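Local coordinates for Alr1585 protein (Nostoc sp., PDB 5C2I), which probably uses its haem to oxidise dyes and other substrates with hydrogen peroxide, as a DyP-type (dye-decolorizing) peroxidase, at residues 399-404 and 419-424; 255-260 and 395-400. The protein carries 1 engineered substitution. All blocks are in the same frame, centred on the assembly; numbering follows the deposited sequence.

Interaction 1 of 2, residues 399-404 and 419-424; sequences FMQSRW and PLIGQP. With HEM (protoporphyrin IX containing Fe), chain E.
The haem pocket of this DyP-type peroxidase is lined here by Gln401 of helix 397-405 and Ile421 of the loop leading to strand 428-431, which meet at a corner of the porphyrin. Gln401 CG stands anti to the backbone N and the chain then bends at chi2 (79°), carrying the amide out from the helix to the loop. There its NE2 donates to Ile421 O over 3.1 Å, with an N-H...O angle of 143°. The acceptor lies close to the plane of the Gln401 amide, whereas the donor sits 46° above the plane of the Ile421 carbonyl. A second bond from the same NE2 reaches Asn406 OD1, which also accepts Gln423 N, tying helix end and loop together. Gripped twice, the amide is fixed in rotation with OE1 turned to the haem, 3.7 Å from HEM CMC. The helix belongs to the C-terminal DyP-type peroxidase domain, of the dimeric alpha+beta barrel group, and the loop slides in beside it against one face of the macrocycle. That face lies away from the iron-bound water. Ile421 presses both its branches on it: CG2 comes to 3.5 Å from HEM CHC, and CD1 to 3.6 Å from HEM C2C. Leu420 adds CD2, 3.6 Å from HEM C1B, and both residues also touch His330. A leucine in place of Gln401 would probably cost Ile421 O this bond and Asn406 OD1 one of its N-H donors, slackening the hold of helix on loop. On the helix side Met400, bent at chi3, lays SD 3.6 Å from HEM CAC, at the root of a vinyl group. Away from the haem, Gln423 packs CG 4.2 Å from Gln401 NE2 and sends its own NE2 to Asp134.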
ATOM      1  N   PHE A 399      41.551  -7.676  10.528  1.00 17.52           N
ATOM      2  CA  PHE A 399      42.346  -6.446  10.620  1.00 17.88           C
ATOM      3  C   PHE A 399      41.461  -5.250  10.963  1.00 17.62           C
ATOM      4  O   PHE A 399      41.761  -4.506  11.879  1.00 18.15           O
ATOM      5  CB  PHE A 399      43.091  -6.226   9.311  1.00 18.24           C
ATOM      6  CG  PHE A 399      44.204  -5.231   9.391  1.00 18.78           C
ATOM      7  CD1 PHE A 399      43.941  -3.861   9.308  1.00 18.64           C
ATOM      8  CD2 PHE A 399      45.531  -5.655   9.482  1.00 20.06           C
ATOM      9  CE1 PHE A 399      44.979  -2.938   9.370  1.00 19.23           C
ATOM     10  CE2 PHE A 399      46.566  -4.733   9.509  1.00 19.99           C
ATOM     11  CZ  PHE A 399      46.291  -3.365   9.499  1.00 19.90           C
ATOM     12  N   MET A 400      40.338  -5.123  10.253  1.00 17.27           N
ATOM     13  CA  MET A 400      39.441  -4.022  10.421  1.00 16.81           C
ATOM     14  C   MET A 400      38.883  -4.003  11.860  1.00 17.11           C
ATOM     15  O   MET A 400      38.880  -2.948  12.516  1.00 16.17           O
ATOM     16  CB  MET A 400      38.341  -4.092   9.390  1.00 16.13           C
ATOM     17  CG  MET A 400      37.414  -2.921   9.336  1.00 16.23           C
ATOM     18  SD  MET A 400      36.252  -3.071   7.966  1.00 15.79           S
ATOM     19  CE  MET A 400      37.336  -2.675   6.607  1.00 15.77           C
ATOM     20  N   GLN A 401      38.421  -5.160  12.338  1.00 16.56           N
ATOM     21  CA  GLN A 401      37.874  -5.246  13.705  1.00 16.76           C
ATOM     22  C   GLN A 401      38.971  -5.023  14.750  1.00 17.71           C
ATOM     23  O   GLN A 401      38.804  -4.206  15.681  1.00 16.69           O
ATOM     24  CB  GLN A 401      37.206  -6.594  13.932  1.00 16.88           C
ATOM     25  CG  GLN A 401      36.514  -6.738  15.286  1.00 17.60           C
ATOM     26  CD  GLN A 401      35.168  -6.057  15.342  1.00 17.39           C
ATOM     27  OE1 GLN A 401      34.298  -6.270  14.482  1.00 18.06           O
ATOM     28  NE2 GLN A 401      34.982  -5.219  16.334  1.00 17.69           N
ATOM     29  N   SER A 402      40.061  -5.772  14.630  1.00 17.98           N
ATOM     30  CA  SER A 402      41.036  -5.846  15.703  1.00 19.09           C
ATOM     31  C   SER A 402      42.022  -4.684  15.749  1.00 19.43           C
ATOM     32  O   SER A 402      42.463  -4.297  16.835  1.00 17.75           O
ATOM     33  CB  SER A 402      41.769  -7.203  15.680  1.00 20.68           C
ATOM     34  OG  SER A 402      42.714  -7.270  14.619  1.00 23.41           O
ATOM     35  N   ARG A 403      42.375  -4.139  14.589  1.00 19.14           N
ATOM     36  CA  ARG A 403      43.395  -3.091  14.510  1.00 20.65           C
ATOM     37  C   ARG A 403      42.809  -1.706  14.349  1.00 18.78           C
ATOM     38  O   ARG A 403      43.464  -0.701  14.661  1.00 18.88           O
ATOM     39  CB  ARG A 403      44.366  -3.389  13.353  1.00 23.45           C
ATOM     40  CG  ARG A 403      44.994  -4.795  13.409  1.00 28.10           C
ATOM     41  CD  ARG A 403      46.243  -4.838  14.253  1.00 34.44           C
ATOM     42  NE  ARG A 403      47.314  -3.946  13.760  1.00 42.93           N
ATOM     43  CZ  ARG A 403      48.368  -4.315  13.017  1.00 45.37           C
ATOM     44  NH1 ARG A 403      48.537  -5.582  12.641  1.00 45.19           N
ATOM     45  NH2 ARG A 403      49.263  -3.393  12.637  1.00 47.05           N
ATOM     46  N   TRP A 404      41.612  -1.612  13.798  1.00 17.07           N
ATOM     47  CA  TRP A 404      40.966  -0.309  13.538  1.00 17.02           C
ATOM     48  C   TRP A 404      39.809  -0.024  14.503  1.00 16.63           C
ATOM     49  O   TRP A 404      39.882   0.925  15.294  1.00 17.03           O
ATOM     50  CB  TRP A 404      40.506  -0.201  12.080  1.00 16.51           C
ATOM     51  CG  TRP A 404      41.663  -0.081  11.102  1.00 17.12           C
ATOM     52  CD1 TRP A 404      43.008   0.056  11.404  1.00 17.14           C
ATOM     53  CD2 TRP A 404      41.565   0.018   9.668  1.00 15.99           C
ATOM     54  NE1 TRP A 404      43.728   0.170  10.242  1.00 17.47           N
ATOM     55  CE2 TRP A 404      42.860   0.170   9.173  1.00 17.04           C
ATOM     56  CE3 TRP A 404      40.500  -0.011   8.773  1.00 16.30           C
ATOM     57  CZ2 TRP A 404      43.129   0.310   7.784  1.00 17.35           C
ATOM     58  CZ3 TRP A 404      40.759   0.089   7.398  1.00 16.51           C
ATOM     59  CH2 TRP A 404      42.059   0.246   6.922  1.00 16.47           C
ATOM     60  N   PRO A 419      32.339   3.434  18.485  1.00 18.74           N
ATOM     61  CA  PRO A 419      31.249   3.360  19.476  1.00 19.69           C
ATOM     62  C   PRO A 419      30.107   2.462  19.026  1.00 19.88           C
ATOM     63  O   PRO A 419      29.303   2.014  19.849  1.00 20.66           O
ATOM     64  CB  PRO A 419      30.760   4.807  19.568  1.00 19.80           C
ATOM     65  CG  PRO A 419      31.052   5.348  18.197  1.00 19.20           C
ATOM     66  CD  PRO A 419      32.386   4.753  17.838  1.00 18.81           C
ATOM     67  N   LEU A 420      30.100   2.108  17.743  1.00 19.26           N
ATOM     68  CA  LEU A 420      29.114   1.179  17.233  1.00 18.15           C
ATOM     69  C   LEU A 420      29.513  -0.275  17.426  1.00 18.53           C
ATOM     70  O   LEU A 420      28.729  -1.051  17.952  1.00 18.94           O
ATOM     71  CB  LEU A 420      28.890   1.488  15.727  1.00 19.19           C
ATOM     72  CG  LEU A 420      27.673   0.862  15.080  1.00 18.97           C
ATOM     73  CD1 LEU A 420      26.391   1.413  15.694  1.00 20.70           C
ATOM     74  CD2 LEU A 420      27.677   1.096  13.559  1.00 19.72           C
ATOM     75  N   ILE A 421      30.745  -0.660  17.032  1.00 17.65           N
ATOM     76  CA  ILE A 421      31.148  -2.065  17.010  1.00 17.03           C
ATOM     77  C   ILE A 421      32.444  -2.379  17.766  1.00 17.01           C
ATOM     78  O   ILE A 421      32.850  -3.551  17.866  1.00 17.79           O
ATOM     79  CB  ILE A 421      31.351  -2.598  15.553  1.00 16.65           C
ATOM     80  CG1 ILE A 421      32.529  -1.903  14.876  1.00 16.88           C
ATOM     81  CG2 ILE A 421      30.111  -2.469  14.743  1.00 16.75           C
ATOM     82  CD1 ILE A 421      33.100  -2.626  13.664  1.00 17.60           C
ATOM     83  N   GLY A 422      33.098  -1.378  18.342  1.00 17.71           N
ATOM     84  CA  GLY A 422      34.336  -1.605  19.019  1.00 17.78           C
ATOM     85  C   GLY A 422      34.180  -2.396  20.315  1.00 19.29           C
ATOM     86  O   GLY A 422      33.322  -2.075  21.137  1.00 20.48           O
ATOM     87  N   GLN A 423      35.023  -3.396  20.510  1.00 20.94           N
ATOM     88  CA  GLN A 423      35.054  -4.199  21.765  1.00 22.94           C
ATOM     89  C   GLN A 423      36.451  -4.205  22.343  1.00 22.51           C
ATOM     90  O   GLN A 423      37.383  -4.583  21.633  1.00 22.21           O
ATOM     91  CB  GLN A 423      34.702  -5.689  21.509  1.00 25.56           C
ATOM     92  CG  GLN A 423      33.973  -6.000  20.298  1.00 25.58           C
ATOM     93  CD  GLN A 423      33.514  -7.447  20.224  1.00 25.52           C
ATOM     94  OE1 GLN A 423      32.455  -7.767  20.716  1.00 29.19           O
ATOM     95  NE2 GLN A 423      34.241  -8.273  19.490  1.00 24.33           N
ATOM     96  N   PRO A 424      36.604  -3.875  23.654  1.00 21.82           N
ATOM     97  CA  PRO A 424      35.545  -3.460  24.573  1.00 22.44           C
ATOM     98  C   PRO A 424      35.127  -2.022  24.347  1.00 22.80           C
ATOM     99  O   PRO A 424      35.865  -1.269  23.666  1.00 22.84           O
ATOM    100  CB  PRO A 424      36.206  -3.605  25.944  1.00 23.67           C
ATOM    101  CG  PRO A 424      37.681  -3.344  25.678  1.00 23.76           C
ATOM    102  CD  PRO A 424      37.903  -4.014  24.340  1.00 23.16           C
TER
HETATM  103  CHA HEM E 501      29.553   1.094   7.016  1.00 13.30           C
HETATM  104  CHB HEM E 501      26.301  -0.104  10.369  1.00 13.49           C
HETATM  105  CHC HEM E 501      29.070  -3.847  11.688  1.00 13.80           C
HETATM  106  CHD HEM E 501      32.403  -2.464   8.500  1.00 14.48           C
HETATM  107  C1A HEM E 501      28.432   1.108   7.830  1.00 13.20           C
HETATM  108  C2A HEM E 501      27.398   2.090   7.785  1.00 14.07           C
HETATM  109  C3A HEM E 501      26.490   1.749   8.725  1.00 13.10           C
HETATM  110  C4A HEM E 501      26.946   0.555   9.327  1.00 13.58           C
HETATM  111  CMA HEM E 501      25.197   2.445   9.055  1.00 13.61           C
HETATM  112  CAA HEM E 501      27.304   3.307   6.856  1.00 12.77           C
HETATM  113  CBA HEM E 501      26.637   3.113   5.491  1.00 14.05           C
HETATM  114  CGA HEM E 501      27.418   2.095   4.707  1.00 14.47           C
HETATM  115  O1A HEM E 501      28.448   2.407   4.041  1.00 15.91           O
HETATM  116  O2A HEM E 501      27.033   0.924   4.730  1.00 14.08           O
HETATM  117  C1B HEM E 501      26.777  -1.264  10.978  1.00 15.15           C
HETATM  118  C2B HEM E 501      26.068  -1.985  12.002  1.00 14.99           C
HETATM  119  C3B HEM E 501      26.802  -3.035  12.338  1.00 14.60           C
HETATM  120  C4B HEM E 501      28.029  -2.924  11.545  1.00 14.65           C
HETATM  121  CMB HEM E 501      24.730  -1.611  12.534  1.00 15.31           C
HETATM  122  CAB HEM E 501      26.548  -4.155  13.277  1.00 14.62           C
HETATM  123  CBB HEM E 501      25.320  -4.561  13.647  1.00 15.38           C
HETATM  124  C1C HEM E 501      30.271  -3.778  10.963  1.00 14.78           C
HETATM  125  C2C HEM E 501      31.389  -4.561  11.164  1.00 14.43           C
HETATM  126  C3C HEM E 501      32.342  -4.146  10.270  1.00 15.31           C
HETATM  127  C4C HEM E 501      31.769  -3.118   9.512  1.00 14.56           C
HETATM  128  CMC HEM E 501      31.552  -5.705  12.122  1.00 14.55           C
HETATM  129  CAC HEM E 501      33.719  -4.604  10.092  1.00 14.88           C
HETATM  130  CBC HEM E 501      34.535  -5.103  10.988  1.00 16.19           C
HETATM  131  C1D HEM E 501      31.791  -1.443   7.776  1.00 14.38           C
HETATM  132  C2D HEM E 501      32.465  -0.819   6.642  1.00 14.19           C
HETATM  133  C3D HEM E 501      31.705   0.197   6.255  1.00 13.83           C
HETATM  134  C4D HEM E 501      30.527   0.142   7.148  1.00 13.39           C
HETATM  135  CMD HEM E 501      33.794  -1.207   6.014  1.00 15.72           C
HETATM  136  CAD HEM E 501      31.970   1.110   5.093  1.00 14.08           C
HETATM  137  CBD HEM E 501      32.864   2.305   5.447  1.00 14.24           C
HETATM  138  CGD HEM E 501      33.105   3.128   4.224  1.00 13.43           C
HETATM  139  O1D HEM E 501      32.816   4.319   4.302  1.00 13.40           O
HETATM  140  O2D HEM E 501      33.593   2.641   3.147  1.00 15.31           O
HETATM  141  NA  HEM E 501      28.182   0.217   8.831  1.00 13.41           N
HETATM  142  NB  HEM E 501      27.938  -1.814  10.812  1.00 13.87           N
HETATM  143  NC  HEM E 501      30.534  -2.828  10.019  1.00 14.08           N
HETATM  144  ND  HEM E 501      30.671  -0.793   8.100  1.00 13.68           N
HETATM  145 FE   HEM E 501      29.364  -1.271   9.436  1.00 15.06          FE
HETATM  146  O   HOH W   1      28.360  -2.863   8.049  1.00 20.81           O

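Interaction 2 of 2, residues 255-260 and 395-400. With HEM (protoporphyrin IX containing Fe), chain E; EDO (1,2-ethanediol), chain G.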
ATOM      1  N   VAL A 255      33.204 -14.312   6.035  1.00 15.56           N
ATOM      2  CA  VAL A 255      33.059 -14.129   7.480  1.00 15.27           C
ATOM      3  C   VAL A 255      31.553 -14.019   7.723  1.00 14.81           C
ATOM      4  O   VAL A 255      30.893 -13.189   7.089  1.00 14.85           O
ATOM      5  CB  VAL A 255      33.733 -12.821   7.925  1.00 15.39           C
ATOM      6  CG1 VAL A 255      33.334 -12.455   9.373  1.00 15.94           C
ATOM      7  CG2 VAL A 255      35.235 -12.904   7.793  1.00 16.04           C
ATOM      8  N   TYR A 256      31.015 -14.846   8.607  1.00 15.21           N
ATOM      9  CA  TYR A 256      29.595 -14.810   9.010  1.00 15.53           C
ATOM     10  C   TYR A 256      29.541 -14.588  10.512  1.00 15.82           C
ATOM     11  O   TYR A 256      30.157 -15.352  11.255  1.00 16.57           O
ATOM     12  CB  TYR A 256      28.899 -16.136   8.640  1.00 15.83           C
ATOM     13  CG  TYR A 256      27.396 -16.121   8.778  1.00 15.79           C
ATOM     14  CD1 TYR A 256      26.761 -15.940  10.041  1.00 15.90           C
ATOM     15  CD2 TYR A 256      26.600 -16.272   7.694  1.00 15.67           C
ATOM     16  CE1 TYR A 256      25.390 -15.891  10.144  1.00 16.13           C
ATOM     17  CE2 TYR A 256      25.216 -16.273   7.798  1.00 16.33           C
ATOM     18  CZ  TYR A 256      24.615 -16.059   9.008  1.00 16.30           C
ATOM     19  OH  TYR A 256      23.256 -16.056   9.091  1.00 17.28           O
ATOM     20  N   ARG A 257      28.832 -13.535  10.943  1.00 16.02           N
ATOM     21  CA  ARG A 257      28.679 -13.193  12.356  1.00 16.58           C
ATOM     22  C   ARG A 257      27.276 -12.733  12.614  1.00 16.66           C
ATOM     23  O   ARG A 257      26.778 -11.840  11.897  1.00 16.12           O
ATOM     24  CB  ARG A 257      29.667 -12.107  12.765  1.00 17.06           C
ATOM     25  CG  ARG A 257      31.135 -12.588  12.750  1.00 17.65           C
ATOM     26  CD  ARG A 257      32.146 -11.462  12.788  1.00 17.53           C
ATOM     27  NE  ARG A 257      32.197 -10.690  14.027  1.00 17.85           N
ATOM     28  CZ  ARG A 257      32.790 -11.080  15.160  1.00 18.82           C
ATOM     29  NH1 ARG A 257      33.327 -12.293  15.310  1.00 19.26           N
ATOM     30  NH2 ARG A 257      32.813 -10.247  16.182  1.00 18.76           N
ATOM     31  N   LYS A 258      26.619 -13.349  13.614  1.00 15.92           N
ATOM     32  CA  LYS A 258      25.294 -12.918  14.007  1.00 15.90           C
ATOM     33  C   LYS A 258      25.425 -11.825  15.077  1.00 16.59           C
ATOM     34  O   LYS A 258      25.964 -12.091  16.157  1.00 17.32           O
ATOM     35  CB  LYS A 258      24.468 -14.074  14.507  1.00 16.32           C
ATOM     36  CG  LYS A 258      23.068 -13.666  14.935  1.00 16.86           C
ATOM     37  CD  LYS A 258      22.179 -14.879  15.260  1.00 17.56           C
ATOM     38  CE  LYS A 258      20.731 -14.462  15.522  1.00 17.85           C
ATOM     39  NZ  LYS A 258      19.796 -15.596  15.742  1.00 18.71           N
ATOM     40  N   LEU A 259      25.018 -10.610  14.736  1.00 17.10           N
ATOM     41  CA  LEU A 259      25.269  -9.442  15.603  1.00 18.04           C
ATOM     42  C   LEU A 259      23.929  -8.885  16.086  1.00 18.53           C
ATOM     43  O   LEU A 259      23.213  -8.219  15.346  1.00 18.75           O
ATOM     44  CB  LEU A 259      26.084  -8.398  14.820  1.00 17.70           C
ATOM     45  CG  LEU A 259      27.433  -8.836  14.272  1.00 17.44           C
ATOM     46  CD1 LEU A 259      28.159  -7.677  13.569  1.00 17.75           C
ATOM     47  CD2 LEU A 259      28.300  -9.416  15.373  1.00 19.43           C
ATOM     48  N   GLU A 260      23.639  -9.136  17.350  1.00 19.30           N
ATOM     49  CA  GLU A 260      22.415  -8.672  17.979  1.00 19.92           C
ATOM     50  C   GLU A 260      22.496  -7.194  18.319  1.00 20.24           C
ATOM     51  O   GLU A 260      23.516  -6.735  18.850  1.00 20.46           O
ATOM     52  CB  GLU A 260      22.155  -9.447  19.253  1.00 20.88           C
ATOM     53  CG  GLU A 260      20.846  -9.102  19.939  1.00 21.23           C
ATOM     54  CD  GLU A 260      20.611  -9.954  21.144  1.00 22.35           C
ATOM     55  OE1 GLU A 260      21.322  -9.712  22.138  1.00 24.92           O
ATOM     56  OE2 GLU A 260      19.782 -10.882  21.086  1.00 21.83           O
ATOM     57  N   ASN A 395      44.058  -9.975   6.915  1.00 18.80           N
ATOM     58  CA  ASN A 395      44.328  -8.633   6.436  1.00 18.53           C
ATOM     59  C   ASN A 395      43.083  -7.766   6.172  1.00 17.75           C
ATOM     60  O   ASN A 395      43.186  -6.545   6.023  1.00 16.96           O
ATOM     61  CB  ASN A 395      45.128  -8.702   5.153  1.00 18.66           C
ATOM     62  CG  ASN A 395      45.737  -7.350   4.809  1.00 19.40           C
ATOM     63  OD1 ASN A 395      46.483  -6.806   5.583  1.00 20.80           O
ATOM     64  ND2 ASN A 395      45.384  -6.805   3.655  1.00 19.46           N
ATOM     65  N   GLN A 396      41.900  -8.375   6.169  1.00 16.54           N
ATOM     66  CA  GLN A 396      40.656  -7.651   5.853  1.00 16.05           C
ATOM     67  C   GLN A 396      39.721  -7.643   7.070  1.00 15.11           C
ATOM     68  O   GLN A 396      39.988  -6.883   7.982  1.00 15.44           O
ATOM     69  CB  GLN A 396      40.063  -8.140   4.504  1.00 15.79           C
ATOM     70  CG  GLN A 396      41.060  -7.768   3.399  1.00 16.64           C
ATOM     71  CD  GLN A 396      40.781  -8.353   2.021  1.00 16.29           C
ATOM     72  OE1 GLN A 396      41.304  -9.411   1.657  1.00 16.16           O
ATOM     73  NE2 GLN A 396      39.938  -7.679   1.261  1.00 16.04           N
ATOM     74  N   PHE A 397      38.689  -8.478   7.151  1.00 14.90           N
ATOM     75  CA  PHE A 397      37.808  -8.395   8.313  1.00 14.92           C
ATOM     76  C   PHE A 397      38.559  -8.378   9.668  1.00 16.33           C
ATOM     77  O   PHE A 397      38.247  -7.548  10.530  1.00 15.64           O
ATOM     78  CB  PHE A 397      36.735  -9.478   8.360  1.00 15.20           C
ATOM     79  CG  PHE A 397      36.015  -9.505   9.655  1.00 15.74           C
ATOM     80  CD1 PHE A 397      34.985  -8.607   9.904  1.00 15.97           C
ATOM     81  CD2 PHE A 397      36.405 -10.358  10.673  1.00 16.12           C
ATOM     82  CE1 PHE A 397      34.378  -8.573  11.171  1.00 16.50           C
ATOM     83  CE2 PHE A 397      35.795 -10.328  11.901  1.00 16.63           C
ATOM     84  CZ  PHE A 397      34.775  -9.431  12.149  1.00 16.85           C
ATOM     85  N   ASN A 398      39.430  -9.360   9.921  1.00 16.36           N
ATOM     86  CA  ASN A 398      40.055  -9.432  11.245  1.00 17.17           C
ATOM     87  C   ASN A 398      40.864  -8.175  11.551  1.00 17.48           C
ATOM     88  O   ASN A 398      40.909  -7.715  12.708  1.00 18.18           O
ATOM     89  CB  ASN A 398      40.948 -10.665  11.408  1.00 17.72           C
ATOM     90  CG  ASN A 398      40.176 -11.926  11.765  1.00 17.87           C
ATOM     91  OD1 ASN A 398      38.963 -12.009  11.600  1.00 17.67           O
ATOM     92  ND2 ASN A 398      40.896 -12.924  12.235  1.00 18.13           N
ATOM     93  N   PHE A 399      41.551  -7.676  10.528  1.00 17.52           N
ATOM     94  CA  PHE A 399      42.346  -6.446  10.620  1.00 17.88           C
ATOM     95  C   PHE A 399      41.461  -5.250  10.963  1.00 17.62           C
ATOM     96  O   PHE A 399      41.761  -4.506  11.879  1.00 18.15           O
ATOM     97  CB  PHE A 399      43.091  -6.226   9.311  1.00 18.24           C
ATOM     98  CG  PHE A 399      44.204  -5.231   9.391  1.00 18.78           C
ATOM     99  CD1 PHE A 399      43.941  -3.861   9.308  1.00 18.64           C
ATOM    100  CD2 PHE A 399      45.531  -5.655   9.482  1.00 20.06           C
ATOM    101  CE1 PHE A 399      44.979  -2.938   9.370  1.00 19.23           C
ATOM    102  CE2 PHE A 399      46.566  -4.733   9.509  1.00 19.99           C
ATOM    103  CZ  PHE A 399      46.291  -3.365   9.499  1.00 19.90           C
ATOM    104  N   MET A 400      40.338  -5.123  10.253  1.00 17.27           N
ATOM    105  CA  MET A 400      39.441  -4.022  10.421  1.00 16.81           C
ATOM    106  C   MET A 400      38.883  -4.003  11.860  1.00 17.11           C
ATOM    107  O   MET A 400      38.880  -2.948  12.516  1.00 16.17           O
ATOM    108  CB  MET A 400      38.341  -4.092   9.390  1.00 16.13           C
ATOM    109  CG  MET A 400      37.414  -2.921   9.336  1.00 16.23           C
ATOM    110  SD  MET A 400      36.252  -3.071   7.966  1.00 15.79           S
ATOM    111  CE  MET A 400      37.336  -2.675   6.607  1.00 15.77           C
TER
HETATM  112  CHA HEM E 501      29.553   1.094   7.016  1.00 13.30           C
HETATM  113  CHB HEM E 501      26.301  -0.104  10.369  1.00 13.49           C
HETATM  114  CHC HEM E 501      29.070  -3.847  11.688  1.00 13.80           C
HETATM  115  CHD HEM E 501      32.403  -2.464   8.500  1.00 14.48           C
HETATM  116  C1A HEM E 501      28.432   1.108   7.830  1.00 13.20           C
HETATM  117  C2A HEM E 501      27.398   2.090   7.785  1.00 14.07           C
HETATM  118  C3A HEM E 501      26.490   1.749   8.725  1.00 13.10           C
HETATM  119  C4A HEM E 501      26.946   0.555   9.327  1.00 13.58           C
HETATM  120  CMA HEM E 501      25.197   2.445   9.055  1.00 13.61           C
HETATM  121  CAA HEM E 501      27.304   3.307   6.856  1.00 12.77           C
HETATM  122  CBA HEM E 501      26.637   3.113   5.491  1.00 14.05           C
HETATM  123  CGA HEM E 501      27.418   2.095   4.707  1.00 14.47           C
HETATM  124  O1A HEM E 501      28.448   2.407   4.041  1.00 15.91           O
HETATM  125  O2A HEM E 501      27.033   0.924   4.730  1.00 14.08           O
HETATM  126  C1B HEM E 501      26.777  -1.264  10.978  1.00 15.15           C
HETATM  127  C2B HEM E 501      26.068  -1.985  12.002  1.00 14.99           C
HETATM  128  C3B HEM E 501      26.802  -3.035  12.338  1.00 14.60           C
HETATM  129  C4B HEM E 501      28.029  -2.924  11.545  1.00 14.65           C
HETATM  130  CMB HEM E 501      24.730  -1.611  12.534  1.00 15.31           C
HETATM  131  CAB HEM E 501      26.548  -4.155  13.277  1.00 14.62           C
HETATM  132  CBB HEM E 501      25.320  -4.561  13.647  1.00 15.38           C
HETATM  133  C1C HEM E 501      30.271  -3.778  10.963  1.00 14.78           C
HETATM  134  C2C HEM E 501      31.389  -4.561  11.164  1.00 14.43           C
HETATM  135  C3C HEM E 501      32.342  -4.146  10.270  1.00 15.31           C
HETATM  136  C4C HEM E 501      31.769  -3.118   9.512  1.00 14.56           C
HETATM  137  CMC HEM E 501      31.552  -5.705  12.122  1.00 14.55           C
HETATM  138  CAC HEM E 501      33.719  -4.604  10.092  1.00 14.88           C
HETATM  139  CBC HEM E 501      34.535  -5.103  10.988  1.00 16.19           C
HETATM  140  C1D HEM E 501      31.791  -1.443   7.776  1.00 14.38           C
HETATM  141  C2D HEM E 501      32.465  -0.819   6.642  1.00 14.19           C
HETATM  142  C3D HEM E 501      31.705   0.197   6.255  1.00 13.83           C
HETATM  143  C4D HEM E 501      30.527   0.142   7.148  1.00 13.39           C
HETATM  144  CMD HEM E 501      33.794  -1.207   6.014  1.00 15.72           C
HETATM  145  CAD HEM E 501      31.970   1.110   5.093  1.00 14.08           C
HETATM  146  CBD HEM E 501      32.864   2.305   5.447  1.00 14.24           C
HETATM  147  CGD HEM E 501      33.105   3.128   4.224  1.00 13.43           C
HETATM  148  O1D HEM E 501      32.816   4.319   4.302  1.00 13.40           O
HETATM  149  O2D HEM E 501      33.593   2.641   3.147  1.00 15.31           O
HETATM  150  NA  HEM E 501      28.182   0.217   8.831  1.00 13.41           N
HETATM  151  NB  HEM E 501      27.938  -1.814  10.812  1.00 13.87           N
HETATM  152  NC  HEM E 501      30.534  -2.828  10.019  1.00 14.08           N
HETATM  153  ND  HEM E 501      30.671  -0.793   8.100  1.00 13.68           N
HETATM  154 FE   HEM E 501      29.364  -1.271   9.436  1.00 15.06          FE
HETATM  155  C1  EDO G 503      44.598  -8.793   0.409  1.00 29.17           C
HETATM  156  O1  EDO G 503      44.048  -8.820   1.732  1.00 26.40           O
HETATM  157  C2  EDO G 503      44.685  -7.413  -0.245  1.00 29.07           C
HETATM  158  O2  EDO G 503      43.478  -6.654  -0.280  1.00 27.81           O
HETATM  159  O   HOH W   1      28.360  -2.863   8.049  1.00 20.81           O
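Val255 turns CG1 anti to its backbone N (chi1 168°) and Phe397 sets its ring in the same relation to its own N (chi1 170°), which carries the methyl over the middle of the aromatic face. This CH-pi contact holds CG1 3.9 Å from the ring centroid, close to the ring normal, while Val255 CG2 rests 3.8 Å from Phe397 CB. Two residues along the strand, Arg257 bends at chi3 and meets the far end of the ring: its CD and NE each lie 3.4 Å from Phe397 CZ, which sits over one face of the guanidinium, the two planes 43° apart. Strand 250-261, paired antiparallel with 383-390 and 448-458, packs on the first turn of helix 397-405, for which Gln396 is the N-cap residue. Obliquely to the ring, the vinyl carbon HEM CBC lies 3.5 Å from Phe397 CE1, and Leu132 also touches the phenyl group. The contact is apolar at Val255 and turns polar where Arg257 brings NE to the ring; the buried charge of Arg257 is met by a salt bridge to Asp134, leaving CD and NE to pack against the ring end.

How the interactions relate
Helix 397-405 serves both interactions, whose centres lie about 10 Å apart. Phe397, Met400 and Gln401 follow one another on one side of it and converge on the same haem vinyl group: Gln401 OE1 lies 3.7 Å from HEM CBC, the carbon that Phe397 also reaches. Interaction 2 sets the start of the helix against the sheet, and interaction 1 ties its next turn to the loop over the haem face away from the water, which binds the iron at 2.3 Å (HEM FE to water O). The two contacts also touch directly: Gln423 NE2 and Arg257 NH2 pack 4.1 Å apart, and both are bound to Asp134 OD1, which links loop and strand.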